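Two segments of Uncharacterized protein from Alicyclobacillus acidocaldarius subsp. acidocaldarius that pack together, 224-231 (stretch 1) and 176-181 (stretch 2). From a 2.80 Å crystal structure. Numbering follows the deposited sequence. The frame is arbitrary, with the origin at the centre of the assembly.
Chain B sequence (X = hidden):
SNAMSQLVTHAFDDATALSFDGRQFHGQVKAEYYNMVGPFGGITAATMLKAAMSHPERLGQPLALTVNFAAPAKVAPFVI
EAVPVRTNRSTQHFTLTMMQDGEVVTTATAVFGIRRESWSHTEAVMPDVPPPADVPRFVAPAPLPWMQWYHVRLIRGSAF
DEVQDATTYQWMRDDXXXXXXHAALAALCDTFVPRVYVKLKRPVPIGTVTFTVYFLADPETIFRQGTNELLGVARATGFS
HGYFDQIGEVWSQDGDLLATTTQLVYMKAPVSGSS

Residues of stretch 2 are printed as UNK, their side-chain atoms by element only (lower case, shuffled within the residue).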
# COMPACT_ATOMS: atom_id res chain seq x y z
N ARG B 224 3.98 -21.84 -10.42
CA ARG B 224 5.15 -22.52 -10.96
C ARG B 224 6.18 -22.86 -9.87
O ARG B 224 6.88 -23.88 -9.96
CB ARG B 224 5.77 -21.61 -12.02
CG ARG B 224 6.86 -22.20 -12.88
CD ARG B 224 7.21 -21.20 -13.99
NE ARG B 224 6.02 -20.76 -14.72
CZ ARG B 224 5.81 -19.52 -15.15
NH1 ARG B 224 6.71 -18.57 -14.91
NH2 ARG B 224 4.69 -19.22 -15.81
N GLN B 225 6.28 -22.01 -8.86
CA GLN B 225 7.27 -22.16 -7.80
C GLN B 225 7.09 -23.42 -6.94
O GLN B 225 8.06 -23.98 -6.41
CB GLN B 225 7.26 -20.93 -6.89
CG GLN B 225 7.25 -19.60 -7.63
CD GLN B 225 8.53 -19.35 -8.42
OE1 GLN B 225 9.62 -19.70 -7.99
NE2 GLN B 225 8.39 -18.74 -9.59
N GLY B 226 5.85 -23.86 -6.77
CA GLY B 226 5.62 -25.05 -5.98
C GLY B 226 6.26 -24.79 -4.64
O GLY B 226 5.99 -23.77 -4.00
N THR B 227 7.14 -25.70 -4.23
CA THR B 227 7.76 -25.63 -2.92
C THR B 227 9.11 -24.92 -2.92
O THR B 227 9.78 -24.84 -1.90
CB THR B 227 7.94 -27.03 -2.33
OG1 THR B 227 8.61 -27.85 -3.30
CG2 THR B 227 6.58 -27.64 -2.01
N ASN B 228 9.51 -24.41 -4.08
CA ASN B 228 10.81 -23.76 -4.18
C ASN B 228 10.92 -22.55 -3.25
O ASN B 228 9.96 -21.81 -3.07
CB ASN B 228 11.05 -23.33 -5.61
CG ASN B 228 10.85 -24.46 -6.59
OD1 ASN B 228 10.34 -25.54 -6.24
ND2 ASN B 228 11.23 -24.22 -7.84
N GLU B 229 12.11 -22.37 -2.68
CA GLU B 229 12.37 -21.25 -1.77
C GLU B 229 12.31 -19.92 -2.51
O GLU B 229 12.45 -19.88 -3.73
CB GLU B 229 13.72 -21.41 -1.07
CG GLU B 229 13.78 -22.56 -0.08
CD GLU B 229 15.07 -22.60 0.71
OE1 GLU B 229 15.23 -21.76 1.63
OE2 GLU B 229 15.91 -23.49 0.41
N LEU B 230 12.08 -18.83 -1.78
CA LEU B 230 12.03 -17.51 -2.38
C LEU B 230 12.96 -16.53 -1.69
O LEU B 230 13.37 -16.74 -0.54
CB LEU B 230 10.61 -16.96 -2.32
CG LEU B 230 9.56 -17.98 -2.72
CD1 LEU B 230 8.17 -17.41 -2.48
CD2 LEU B 230 9.76 -18.36 -4.18
N LEU B 231 13.28 -15.45 -2.40
CA LEU B 231 14.13 -14.42 -1.84
C LEU B 231 13.34 -13.16 -1.57
O LEU B 231 12.89 -12.50 -2.50
CB LEU B 231 15.26 -14.09 -2.79
CG LEU B 231 16.23 -13.14 -2.09
CD1 LEU B 231 16.99 -13.91 -1.03
CD2 LEU B 231 17.17 -12.46 -3.08
N UNK B 176 6.33 -26.97 7.16
CA UNK B 176 6.93 -27.86 6.17
C UNK B 176 6.49 -27.43 4.79
O UNK B 176 5.48 -26.73 4.66
c UNK B 176 5.11 -28.92 7.27
c UNK B 176 5.45 -27.71 8.07
c UNK B 176 6.32 -29.22 6.50
N UNK B 177 7.23 -27.87 3.76
CA UNK B 177 7.12 -27.36 2.39
C UNK B 177 5.68 -27.37 1.92
O UNK B 177 4.96 -28.35 2.15
c UNK B 177 8.02 -29.11 3.83
c UNK B 177 8.00 -29.60 2.43
c UNK B 177 7.95 -28.35 1.57
N UNK B 178 5.25 -26.29 1.30
CA UNK B 178 3.90 -26.25 0.75
C UNK B 178 3.89 -25.52 -0.57
O UNK B 178 4.55 -24.49 -0.71
c UNK B 178 1.60 -25.16 1.19
n UNK B 178 -2.36 -23.12 0.84
c UNK B 178 0.80 -24.38 2.24
c UNK B 178 2.95 -25.58 1.75
c UNK B 178 -1.06 -23.22 1.10
n UNK B 178 -0.61 -24.20 1.89
n UNK B 178 -0.21 -22.35 0.57
N UNK B 179 3.10 -26.02 -1.53
CA UNK B 179 3.00 -25.40 -2.85
C UNK B 179 2.56 -23.97 -2.71
O UNK B 179 1.81 -23.63 -1.79
c UNK B 179 1.92 -26.23 -3.54
c UNK B 179 2.36 -27.29 -1.47
c UNK B 179 2.06 -27.57 -2.91
N UNK B 180 3.04 -23.12 -3.61
CA UNK B 180 2.80 -21.70 -3.47
C UNK B 180 1.50 -21.29 -4.12
O UNK B 180 1.18 -21.75 -5.22
c UNK B 180 3.75 -19.19 -2.26
c UNK B 180 5.03 -18.68 -4.34
c UNK B 180 3.85 -19.41 -3.76
c UNK B 180 3.95 -20.90 -4.08
N UNK B 181 0.75 -20.44 -3.43
CA UNK B 181 -0.44 -19.80 -3.99
C UNK B 181 -0.51 -18.36 -3.48
O UNK B 181 0.40 -17.91 -2.80
c UNK B 181 -1.71 -20.58 -3.66
o UNK B 181 -3.36 -20.65 -1.95
o UNK B 181 -1.35 -19.97 -1.38
c UNK B 181 -2.17 -20.38 -2.23

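Position 176 carries three side-chain carbons and no other side-chain element. The chain of carbons closes onto the backbone N, making a five-membered ring. No atom of this position touches stretch 1. The ring identifies Pro176. A cis peptide bond precedes it.

Position 177 repeats the pattern, with three carbons closing a ring onto the backbone N. Its CB lies 3.9 Å from CG2 of Thr227. This residue is Pro177. Its CA-to-CB bond points sideways to stretch 1. The ring meets the threonine methyl, and both residues are exposed.

Position 178 has a long arm that forks only at its end: three carbons, then a nitrogen, then a carbon carrying two more nitrogens. The side chain makes no contact with stretch 1. The backbone makes the contact instead: C of this position is 3.7 Å from Thr227 CG2. The terminal group is a guanidinium, and the residue is Arg178. Its CA-to-CB bond points away from stretch 1, and its nearest side-chain approach to stretch 1 is Arg178 CB to Thr227 CG2, 5.6 Å.

Position 179 again has three carbons in a ring closed onto the backbone N. The CA-to-CB bond points away from stretch 1, but the backbone is close. CA of this position is 4.1 Å from CA of Gly226, the nearest CA pair between the stretches. The residue is Pro179. Its CD lies 4.3 Å from Thr227 CG2. Its CA also approaches Gly226 O at 3.6 Å, in a CA-H...O contact. Because the ring occupies its backbone N, Pro179 has no amide hydrogen to donate.

Position 180 has four side-chain carbons, forked at the second. The CA-to-CB bond points toward stretch 1. One terminal carbon lies 4.1 Å from Gln225 CB and 3.9 Å from Leu230 CD1. A fork at the second carbon, with no heteroatom, gives Leu180. The carbon reaching both partners is CD2. The side chain is buried, with chi1 t and chi2 p.

Position 181 has two side-chain carbons, the second carrying two oxygens. It does not reach stretch 1. The carboxylate identifies Asp181. Its OD1 forms a salt bridge with Arg178 NH1 at 3.3 Å, within stretch 2. Its side chain also caps a backbone N at the start of the helix that follows.

The contact is small, burying 285 Å² over both sides, and it joins backbone to apolar side chains. A type II' turn from Gln225 to Asn228 presents Gly226 with positive phi, a conformation that favours glycine. Its carbonyl faces stretch 2, with Gly226 O 3.0 Å from Leu180 N. The geometry leaves open whether this is a hydrogen bond. Thr227 CG2 packs along the backbone and proline rings from Pro177 to Pro179. Leu180 gives up the most area of any residue here, reaching Gln225 CB and the methyl of Leu230, where stretch 1 enters its strand. The contact combines this close backbone approach with apolar packing around Leu180 and Thr227.

Stretch 2 176-181: PPRPLD
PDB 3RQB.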